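Local structure of maleylpyruvate isomerase (Ralstonia sp., 2V6K) at residues A[16-21]-A[28-33]; A[43-48]-A[52-57]. The protein catalyses the glutathione-dependent cis-trans isomerization of maleylpyruvate to fumarylpyruvate in bacterial naphthalene breakdown, working as a homodimer of the zeta class of glutathione transferases. All coordinates share one frame; numbering follows the deposited sequence.

Interaction 1: residues A[16-21]-A[28-33]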
ATOM      1  N   ARG A  16       8.430  10.403   3.511  1.00  4.50           N
ATOM      2  CA  ARG A  16       8.846   9.240   2.730  1.00  4.88           C
ATOM      3  C   ARG A  16       9.385   9.644   1.355  1.00  5.07           C
ATOM      4  O   ARG A  16      10.477   9.230   0.946  1.00  5.23           O
ATOM      5  CB  ARG A  16       7.636   8.308   2.602  1.00  4.98           C
ATOM      6  CG  ARG A  16       7.846   6.982   1.884  1.00  4.65           C
ATOM      7  CD  ARG A  16       6.502   6.393   1.496  1.00  5.40           C
ATOM      8  NE  ARG A  16       5.723   6.029   2.678  1.00  4.63           N
ATOM      9  CZ  ARG A  16       4.459   5.618   2.647  1.00  5.93           C
ATOM     10  NH1 ARG A  16       3.799   5.561   1.493  1.00  6.38           N
ATOM     11  NH2 ARG A  16       3.846   5.276   3.775  1.00  5.80           N
ATOM     12  N   LEU A  17       8.616  10.461   0.645  1.00  4.42           N
ATOM     13  CA  LEU A  17       9.013  10.892  -0.686  1.00  4.43           C
ATOM     14  C   LEU A  17      10.189  11.870  -0.643  1.00  4.73           C
ATOM     15  O   LEU A  17      11.083  11.810  -1.500  1.00  5.04           O
ATOM     16  CB  LEU A  17       7.814  11.470  -1.443  1.00  5.55           C
ATOM     17  CG  LEU A  17       8.076  12.006  -2.853  1.00  3.88           C
ATOM     18  CD1 LEU A  17       8.795  10.980  -3.727  1.00  6.92           C
ATOM     19  CD2 LEU A  17       6.772  12.408  -3.498  1.00  5.53           C
ATOM     20  N   ARG A  18      10.210  12.753   0.351  1.00  4.31           N
ATOM     21  CA  ARG A  18      11.339  13.676   0.488  1.00  4.51           C
ATOM     22  C   ARG A  18      12.648  12.922   0.665  1.00  4.44           C
ATOM     23  O   ARG A  18      13.668  13.319   0.103  1.00  5.22           O
ATOM     24  CB  ARG A  18      11.137  14.662   1.643  1.00  4.28           C
ATOM     25  CG  ARG A  18      10.065  15.712   1.382  1.00  4.97           C
ATOM     26  CD  ARG A  18      10.033  16.795   2.462  1.00  5.74           C
ATOM     27  NE  ARG A  18       9.902  16.299   3.836  1.00  5.52           N
ATOM     28  CZ  ARG A  18       8.796  16.378   4.580  1.00  4.59           C
ATOM     29  NH1 ARG A  18       7.670  16.900   4.091  1.00  5.35           N
ATOM     30  NH2 ARG A  18       8.816  15.918   5.823  1.00  5.83           N
ATOM     31  N   ILE A  19      12.630  11.833   1.436  1.00  4.44           N
ATOM     32  CA  ILE A  19      13.849  11.038   1.618  1.00  3.94           C
ATOM     33  C   ILE A  19      14.329  10.498   0.274  1.00  4.30           C
ATOM     34  O   ILE A  19      15.507  10.615  -0.055  1.00  4.34           O
ATOM     35  CB  ILE A  19      13.667   9.871   2.616  1.00  4.36           C
ATOM     36  CG1 ILE A  19      13.321  10.385   4.018  1.00  4.62           C
ATOM     37  CG2 ILE A  19      14.937   9.023   2.670  1.00  5.78           C
ATOM     38  CD1 ILE A  19      12.745   9.307   4.948  1.00  5.14           C
ATOM     39  N   ALA A  20      13.416   9.921  -0.500  1.00  4.60           N
ATOM     40  CA  ALA A  20      13.768   9.343  -1.798  1.00  4.63           C
ATOM     41  C   ALA A  20      14.320  10.405  -2.751  1.00  4.81           C
ATOM     42  O   ALA A  20      15.346  10.186  -3.401  1.00  5.38           O
ATOM     43  CB  ALA A  20      12.569   8.636  -2.411  1.00  5.39           C
ATOM     44  N   LEU A  21      13.655  11.557  -2.825  1.00  4.55           N
ATOM     45  CA  LEU A  21      14.133  12.659  -3.661  1.00  4.86           C
ATOM     46  C   LEU A  21      15.527  13.103  -3.247  1.00  5.08           C
ATOM     47  O   LEU A  21      16.387  13.311  -4.104  1.00  5.01           O
ATOM     48  CB  LEU A  21      13.163  13.846  -3.615  1.00  5.26           C
ATOM     49  CG  LEU A  21      11.839  13.656  -4.357  1.00  4.11           C
ATOM     50  CD1 LEU A  21      10.815  14.640  -3.848  1.00  6.76           C
ATOM     51  CD2 LEU A  21      12.034  13.826  -5.852  1.00  6.92           C
ATOM     52  N   TYR A  28      13.839  20.060  -6.209  1.00  9.32           N
ATOM     53  CA  TYR A  28      12.400  20.286  -6.289  1.00  8.88           C
ATOM     54  C   TYR A  28      12.014  21.542  -5.544  1.00  8.97           C
ATOM     55  O   TYR A  28      12.677  21.926  -4.578  1.00  9.41           O
ATOM     56  CB  TYR A  28      11.601  19.091  -5.745  1.00  9.85           C
ATOM     57  CG  TYR A  28      11.975  18.646  -4.345  1.00  9.20           C
ATOM     58  CD1 TYR A  28      11.279  19.104  -3.222  1.00 11.97           C
ATOM     59  CD2 TYR A  28      13.026  17.754  -4.147  1.00 12.04           C
ATOM     60  CE1 TYR A  28      11.634  18.675  -1.936  1.00 11.65           C
ATOM     61  CE2 TYR A  28      13.382  17.326  -2.885  1.00 14.15           C
ATOM     62  CZ  TYR A  28      12.687  17.781  -1.785  1.00 12.43           C
ATOM     63  OH  TYR A  28      13.064  17.335  -0.535  1.00 18.26           O
ATOM     64  N   GLU A  29      10.942  22.176  -6.009  1.00  8.15           N
ATOM     65  CA  GLU A  29      10.333  23.284  -5.288  1.00  8.06           C
ATOM     66  C   GLU A  29       9.363  22.717  -4.262  1.00  7.59           C
ATOM     67  O   GLU A  29       8.530  21.874  -4.590  1.00  8.43           O
ATOM     68  CB  GLU A  29       9.591  24.227  -6.241  1.00  9.30           C
ATOM     69  CG  GLU A  29       9.126  25.525  -5.569  1.00 12.46           C
ATOM     70  CD  GLU A  29       8.287  26.432  -6.466  1.00 16.63           C
ATOM     71  OE1 GLU A  29       8.051  26.096  -7.644  1.00 19.00           O
ATOM     72  OE2 GLU A  29       7.860  27.500  -5.979  1.00 18.46           O
ATOM     73  N   TYR A  30       9.483  23.184  -3.024  1.00  6.95           N
ATOM     74  CA  TYR A  30       8.618  22.749  -1.933  1.00  6.79           C
ATOM     75  C   TYR A  30       7.366  23.614  -1.921  1.00  6.11           C
ATOM     76  O   TYR A  30       7.440  24.819  -1.666  1.00  6.95           O
ATOM     77  CB  TYR A  30       9.366  22.882  -0.606  1.00  6.98           C
ATOM     78  CG  TYR A  30       8.702  22.242   0.600  1.00  6.16           C
ATOM     79  CD1 TYR A  30       9.214  21.066   1.144  1.00  6.46           C
ATOM     80  CD2 TYR A  30       7.592  22.822   1.218  1.00  6.74           C
ATOM     81  CE1 TYR A  30       8.636  20.476   2.250  1.00  6.70           C
ATOM     82  CE2 TYR A  30       6.998  22.226   2.334  1.00  6.82           C
ATOM     83  CZ  TYR A  30       7.534  21.052   2.844  1.00  5.71           C
ATOM     84  OH  TYR A  30       6.975  20.454   3.946  1.00  6.97           O
ATOM     85  N   LEU A  31       6.221  22.996  -2.200  1.00  5.98           N
ATOM     86  CA  LEU A  31       4.954  23.706  -2.167  1.00  6.91           C
ATOM     87  C   LEU A  31       4.098  23.147  -1.045  1.00  6.46           C
ATOM     88  O   LEU A  31       3.560  22.039  -1.132  1.00  6.53           O
ATOM     89  CB  LEU A  31       4.242  23.628  -3.518  1.00  8.20           C
ATOM     90  CG  LEU A  31       4.919  24.372  -4.677  1.00 10.45           C
ATOM     91  CD1 LEU A  31       4.130  24.194  -5.950  1.00 14.97           C
ATOM     92  CD2 LEU A  31       5.105  25.860  -4.373  1.00 15.48           C
ATOM     93  N   ALA A  32       3.995  23.924   0.026  1.00  6.43           N
ATOM     94  CA  ALA A  32       3.294  23.499   1.223  1.00  6.28           C
ATOM     95  C   ALA A  32       1.797  23.472   0.990  1.00  6.15           C
ATOM     96  O   ALA A  32       1.218  24.422   0.456  1.00  6.98           O
ATOM     97  CB  ALA A  32       3.624  24.423   2.377  1.00  6.18           C
ATOM     98  N   VAL A  33       1.188  22.363   1.387  1.00  5.06           N
ATOM     99  CA  VAL A  33      -0.256  22.226   1.413  1.00  5.43           C
ATOM    100  C   VAL A  33      -0.585  21.990   2.878  1.00  5.75           C
ATOM    101  O   VAL A  33      -0.257  20.942   3.441  1.00  6.44           O
ATOM    102  CB  VAL A  33      -0.723  21.046   0.530  1.00  5.71           C
ATOM    103  CG1 VAL A  33      -2.241  20.889   0.605  1.00  7.08           C
ATOM    104  CG2 VAL A  33      -0.285  21.259  -0.918  1.00  7.71           C
TER
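In the beta-alpha-beta unit that runs from strand 4-7 through helix 12-24 to strand 29-32, the last two elements meet through Leu-21 and Arg-18 on the helix and Tyr-28 and Tyr-30 of segment 28-33. Leu-21 and Tyr-28 make the apolar half. The methyl CD1 of Leu-21 sits over one face of the Tyr-28 ring, 4.0 Å from its centroid and 18° off the ring normal, a CH-pi contact displaced toward the CD2-CE2 rim. Nearer the backbone, Leu-21 CB touches Tyr-28 CE2 at 3.6 Å. The ring can reach back to the helix because Tyr-28 CG stands between the backbone N and the carbonyl carbon (chi1 54°), and its hydroxyl is hydrogen-bonded to Asn-22, the next residue of the helix.

Arg-18 makes the other half with its methylenes. CG passes the Tyr-28 hydroxyl, with CG to OH at 3.9 Å, and CD comes to the edge of the Tyr-30 ring, near its plane, 3.9 Å from CE1. A bend farther along the chain then turns the guanidinium, which lies oblique to Tyr-30, its plane 33° from that of the ring. The 3.6 Å between Arg-18 NH1 and Tyr-30 OH is proximity alone. The guanidinium is spent on backbone carbonyls instead: NE on Ala-205, NH1 on Phe-8 and NH2 on Trp-9. Three acceptors thus fix the rotation of this buried charge and tie the helix to the residues just after strand 4-7 and to the C-terminal region.

Packing of a helix against the edge strand that follows it, as here, belongs to the beta-alpha-beta half of the thioredoxin-like glutathione transferase N-terminal domain.

Interaction 2: residues A[43-48]-A[52-57]. With TGG (gamma-glutamyl-S-(1,2-dicarboxyethyl)cysteinylglycine), chain C.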
ATOM      1  N   ASP A  43     -10.873  22.910  -3.611  1.00  9.33           N
ATOM      2  CA  ASP A  43     -10.967  22.610  -5.040  1.00  9.54           C
ATOM      3  C   ASP A  43      -9.659  22.845  -5.795  1.00  9.12           C
ATOM      4  O   ASP A  43      -9.370  22.137  -6.759  1.00  9.53           O
ATOM      5  CB  ASP A  43     -12.108  23.394  -5.694  1.00  9.87           C
ATOM      6  CG  ASP A  43     -13.475  22.780  -5.425  1.00 11.34           C
ATOM      7  OD1 ASP A  43     -13.544  21.612  -4.985  1.00 13.12           O
ATOM      8  OD2 ASP A  43     -14.490  23.470  -5.670  1.00 15.34           O
ATOM      9  N   ALA A  44      -8.873  23.825  -5.353  1.00  8.83           N
ATOM     10  CA  ALA A  44      -7.586  24.115  -5.988  1.00  9.35           C
ATOM     11  C   ALA A  44      -6.650  22.908  -5.937  1.00  9.16           C
ATOM     12  O   ALA A  44      -5.998  22.583  -6.930  1.00 10.42           O
ATOM     13  CB  ALA A  44      -6.928  25.335  -5.361  1.00  9.95           C
ATOM     14  N   PHE A  45      -6.594  22.231  -4.794  1.00  8.37           N
ATOM     15  CA  PHE A  45      -5.778  21.024  -4.716  1.00  8.00           C
ATOM     16  C   PHE A  45      -6.424  19.835  -5.429  1.00  8.26           C
ATOM     17  O   PHE A  45      -5.723  19.013  -6.017  1.00  8.07           O
ATOM     18  CB  PHE A  45      -5.404  20.664  -3.279  1.00  7.48           C
ATOM     19  CG  PHE A  45      -4.357  19.598  -3.197  1.00  7.29           C
ATOM     20  CD1 PHE A  45      -3.072  19.829  -3.680  1.00  9.50           C
ATOM     21  CD2 PHE A  45      -4.657  18.351  -2.668  1.00  7.10           C
ATOM     22  CE1 PHE A  45      -2.100  18.838  -3.630  1.00 10.03           C
ATOM     23  CE2 PHE A  45      -3.694  17.353  -2.607  1.00  7.97           C
ATOM     24  CZ  PHE A  45      -2.409  17.596  -3.096  1.00  8.63           C
ATOM     25  N   LYS A  46      -7.753  19.760  -5.404  1.00  8.36           N
ATOM     26  CA  LYS A  46      -8.470  18.700  -6.121  1.00  8.89           C
ATOM     27  C   LYS A  46      -8.151  18.717  -7.619  1.00  9.47           C
ATOM     28  O   LYS A  46      -8.036  17.665  -8.251  1.00 10.35           O
ATOM     29  CB  LYS A  46      -9.980  18.816  -5.896  1.00  9.47           C
ATOM     30  CG  LYS A  46     -10.785  17.602  -6.342  1.00 10.23           C
ATOM     31  CD  LYS A  46     -12.253  17.776  -6.008  1.00 10.76           C
ATOM     32  CE  LYS A  46     -13.052  16.529  -6.338  1.00 12.57           C
ATOM     33  NZ  LYS A  46     -14.483  16.705  -5.952  1.00 13.57           N
ATOM     34  N   ALA A  47      -7.994  19.917  -8.173  1.00  9.78           N
ATOM     35  CA  ALA A  47      -7.644  20.083  -9.583  1.00  9.69           C
ATOM     36  C   ALA A  47      -6.289  19.460  -9.915  1.00 11.22           C
ATOM     37  O   ALA A  47      -6.075  19.004 -11.039  1.00 12.71           O
ATOM     38  CB  ALA A  47      -7.662  21.559  -9.965  1.00 10.41           C
ATOM     39  N   LEU A  48      -5.385  19.445  -8.939  1.00 11.10           N
ATOM     40  CA  LEU A  48      -4.072  18.831  -9.105  1.00 11.73           C
ATOM     41  C   LEU A  48      -4.149  17.330  -8.856  1.00 11.20           C
ATOM     42  O   LEU A  48      -3.616  16.538  -9.635  1.00 12.62           O
ATOM     43  CB  LEU A  48      -3.045  19.474  -8.166  1.00 12.50           C
ATOM     44  CG  LEU A  48      -2.749  20.964  -8.375  1.00 14.85           C
ATOM     45  CD1 LEU A  48      -2.095  21.550  -7.139  1.00 17.63           C
ATOM     46  CD2 LEU A  48      -1.888  21.203  -9.613  1.00 18.49           C
ATOM     47  N   GLN A  52      -7.046  14.166  -3.345  1.00  5.64           N
ATOM     48  CA  GLN A  52      -6.948  15.165  -2.271  1.00  6.06           C
ATOM     49  C   GLN A  52      -6.160  14.665  -1.058  1.00  6.22           C
ATOM     50  O   GLN A  52      -6.560  14.833   0.100  1.00  7.00           O
ATOM     51  CB  GLN A  52      -8.328  15.713  -1.908  1.00  6.46           C
ATOM     52  CG  GLN A  52      -8.854  16.603  -3.025  1.00  8.85           C
ATOM     53  CD  GLN A  52     -10.232  17.142  -2.771  1.00 11.14           C
ATOM     54  OE1 GLN A  52     -11.221  16.423  -2.897  1.00 12.43           O
ATOM     55  NE2 GLN A  52     -10.312  18.424  -2.436  1.00 10.90           N
ATOM     56  N   LEU A  53      -5.025  14.038  -1.353  1.00  6.03           N
ATOM     57  CA  LEU A  53      -4.048  13.636  -0.345  1.00  6.29           C
ATOM     58  C   LEU A  53      -2.667  14.088  -0.790  1.00  6.12           C
ATOM     59  O   LEU A  53      -2.451  14.384  -1.971  1.00  7.55           O
ATOM     60  CB  LEU A  53      -4.049  12.116  -0.159  1.00  6.25           C
ATOM     61  CG  LEU A  53      -5.372  11.466   0.262  1.00  5.93           C
ATOM     62  CD1 LEU A  53      -5.285   9.946   0.128  1.00  6.89           C
ATOM     63  CD2 LEU A  53      -5.771  11.864   1.680  1.00  6.79           C
ATOM     64  N   VAL A  54      -1.735  14.150   0.155  1.00  5.62           N
ATOM     65  CA  VAL A  54      -0.350  14.488  -0.180  1.00  5.64           C
ATOM     66  C   VAL A  54       0.563  13.274   0.011  1.00  5.75           C
ATOM     67  O   VAL A  54       0.253  12.383   0.806  1.00  5.30           O
ATOM     68  CB  VAL A  54       0.175  15.724   0.614  1.00  6.40           C
ATOM     69  CG1 VAL A  54      -0.640  16.978   0.273  1.00  7.01           C
ATOM     70  CG2 VAL A  54       0.189  15.466   2.122  1.00  6.58           C
ATOM     71  N   PRO A  55       1.689  13.221  -0.717  1.00  5.08           N
ATOM     72  CA  PRO A  55       2.204  14.196  -1.672  1.00  4.94           C
ATOM     73  C   PRO A  55       1.686  14.034  -3.096  1.00  4.98           C
ATOM     74  O   PRO A  55       1.149  12.986  -3.459  1.00  6.26           O
ATOM     75  CB  PRO A  55       3.708  13.911  -1.641  1.00  5.12           C
ATOM     76  CG  PRO A  55       3.768  12.414  -1.481  1.00  5.34           C
ATOM     77  CD  PRO A  55       2.618  12.086  -0.546  1.00  5.52           C
ATOM     78  N   ALA A  56       1.870  15.092  -3.880  1.00  6.03           N
ATOM     79  CA  ALA A  56       1.749  15.036  -5.327  1.00  5.25           C
ATOM     80  C   ALA A  56       2.996  15.690  -5.891  1.00  5.43           C
ATOM     81  O   ALA A  56       3.508  16.651  -5.323  1.00  6.28           O
ATOM     82  CB  ALA A  56       0.499  15.756  -5.801  1.00  7.02           C
ATOM     83  N   LEU A  57       3.488  15.161  -7.004  1.00  5.52           N
ATOM     84  CA  LEU A  57       4.716  15.658  -7.602  1.00  5.44           C
ATOM     85  C   LEU A  57       4.440  16.106  -9.027  1.00  5.12           C
ATOM     86  O   LEU A  57       4.145  15.283  -9.900  1.00  5.38           O
ATOM     87  CB  LEU A  57       5.797  14.571  -7.561  1.00  5.12           C
ATOM     88  CG  LEU A  57       7.195  14.962  -8.052  1.00  4.71           C
ATOM     89  CD1 LEU A  57       7.819  16.031  -7.161  1.00  7.56           C
ATOM     90  CD2 LEU A  57       8.093  13.740  -8.125  1.00  8.09           C
TER
HETATM   91  OC1 TGG C1213       1.362   7.070  -0.261  1.00  8.53           O
HETATM   92  CO1 TGG C1213       0.484   7.791  -0.776  1.00  7.71           C
HETATM   93  OT1 TGG C1213       0.732   8.801  -1.467  1.00  7.87           O
HETATM   94  CA1 TGG C1213      -0.949   7.398  -0.559  1.00  7.94           C
HETATM   95  NN1 TGG C1213      -1.080   5.945  -0.558  1.00  8.80           N
HETATM   96  CB1 TGG C1213      -1.456   7.914   0.783  1.00  8.71           C
HETATM   97  CG1 TGG C1213      -1.473   9.433   0.820  1.00  7.87           C
HETATM   98  CD1 TGG C1213      -2.231  10.032   1.998  1.00 11.53           C
HETATM   99  OE1 TGG C1213      -2.580   9.127   3.017  1.00  8.77           O
HETATM  100  NN2 TGG C1213      -1.525  11.161   2.518  1.00  7.78           N
HETATM  101  CA2 TGG C1213      -1.782  11.714   3.820  1.00  7.01           C
HETATM  102  CO2 TGG C1213      -2.983  12.620   3.587  1.00  9.77           C
HETATM  103  OC2 TGG C1213      -2.710  13.742   2.783  1.00  8.13           O
HETATM  104  NN3 TGG C1213      -3.766  12.907   4.750  1.00  8.27           N
HETATM  105  CA3 TGG C1213      -4.789  13.931   4.694  1.00  8.57           C
HETATM  106  CO3 TGG C1213      -6.049  13.420   5.331  1.00  9.97           C
HETATM  107  OC3 TGG C1213      -6.072  12.263   5.796  1.00  8.78           O
HETATM  108  OT3 TGG C1213      -7.021  14.210   5.367  1.00 10.18           O
HETATM  109  CB2 TGG C1213      -0.457  12.355   4.185  1.00  8.39           C
HETATM  110  SG2 TGG C1213      -0.466  13.400   5.589  1.00  9.73           S
HETATM  111  CD2 TGG C1213      -0.717  12.458   7.055  1.00  9.76           C
HETATM  112  CE2 TGG C1213       0.528  11.662   7.372  1.00 12.94           C
HETATM  113  OE2 TGG C1213       1.257  11.988   8.337  1.00 13.45           O
HETATM  114  OF2 TGG C1213       0.811  10.680   6.649  1.00 14.73           O
HETATM  115  CF2 TGG C1213      -1.053  13.498   8.123  1.00 11.69           C
HETATM  116  CH2 TGG C1213      -1.498  12.913   9.440  1.00 12.64           C
HETATM  117  OI2 TGG C1213      -1.840  11.719   9.492  1.00 11.33           O
HETATM  118  OJ2 TGG C1213      -1.493  13.667  10.442  1.00 14.59           O
HETATM  119  O   HOH W   1     -12.717  20.106  -2.904  1.00 21.91           O
HETATM  120  O   HOH W   2     -13.889  16.584  -3.021  1.00 27.94           O
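Phe-45 of helix 43-48 drives its ring edge into the backbone of the following loop. With CG anti to the backbone N (chi1 -169°), the ring reaches across so that Gln-52 CA and Leu-53 O both lie at its edge, near its plane; CE2 is 3.3 Å from Leu-53 O. At the far end, CZ meets Val-54 CG1 at 3.9 Å, the two side chains crossing at about a right angle, and Ala-56 CB lies a little farther from the same carbon.

Lys-46 and Gln-52 pack quite differently, as two extended chains crossing obliquely. The Gln-52 amide rests against the lysine methylenes: Gln-52 NE2 is 3.5 Å from Lys-46 CB, and Gln-52 OE1 is 3.5 Å from Lys-46 CD. Water joins their polar ends: one molecule takes a hydrogen bond from Lys-46 NZ and gives one to Gln-52 OE1, while another accepts from NE2 and donates to Asp-43 OD1. Each end of the amide therefore has a water bridge back to the helix, and these probably help to set its rotation, together with weak hydrogen bonds from NE2 to the backbone oxygens of His-40 and Lys-42.

Behind this packing, Val-54 presents its backbone to the glutathione conjugate. Its N donates to TGG OC2 at 2.8 Å and 170°, and its O accepts from TGG NN2 at 2.8 Å and 173°, a nearly straight, antiparallel-strand-like pair just before the cis peptide bond of Pro-55. This cis-proline is a hallmark of the thioredoxin fold. Val-54 O also accepts a hydrogen bond from Thr-13 OG1.

Around the contact, Phe-45 continues onto Tyr-6 of strand 4-7, and Ala-56 hydrogen-bonds through its backbone to that residue. Pro-55 is turned the other way, against helices 12-24 and 67-77, and Leu-53 packs on Asp-104 of the second subunit.

Interactions 1 and 2 follow one another along the N-terminal domain and reach the same four-stranded sheet, their centres 14 Å apart. They touch in two places. Leu-17 CD2 of helix 12-24 packs on Pro-55 CG at 3.6 Å, and Val-33, just beyond strand 29-32, packs against both Phe-45 and Val-54 where those two meet, its CG2 4.1 Å from Phe-45 CE1 and its CB 4.1 Å from Val-54 CG1. Interaction 2 binds the glutathione conjugate directly, through the Val-54 backbone. Interaction 1 stands farther back: the side chain of Arg-18 is about 9 Å from the bound TGG. Arg-16, in the same helical segment, nevertheless touches the conjugate.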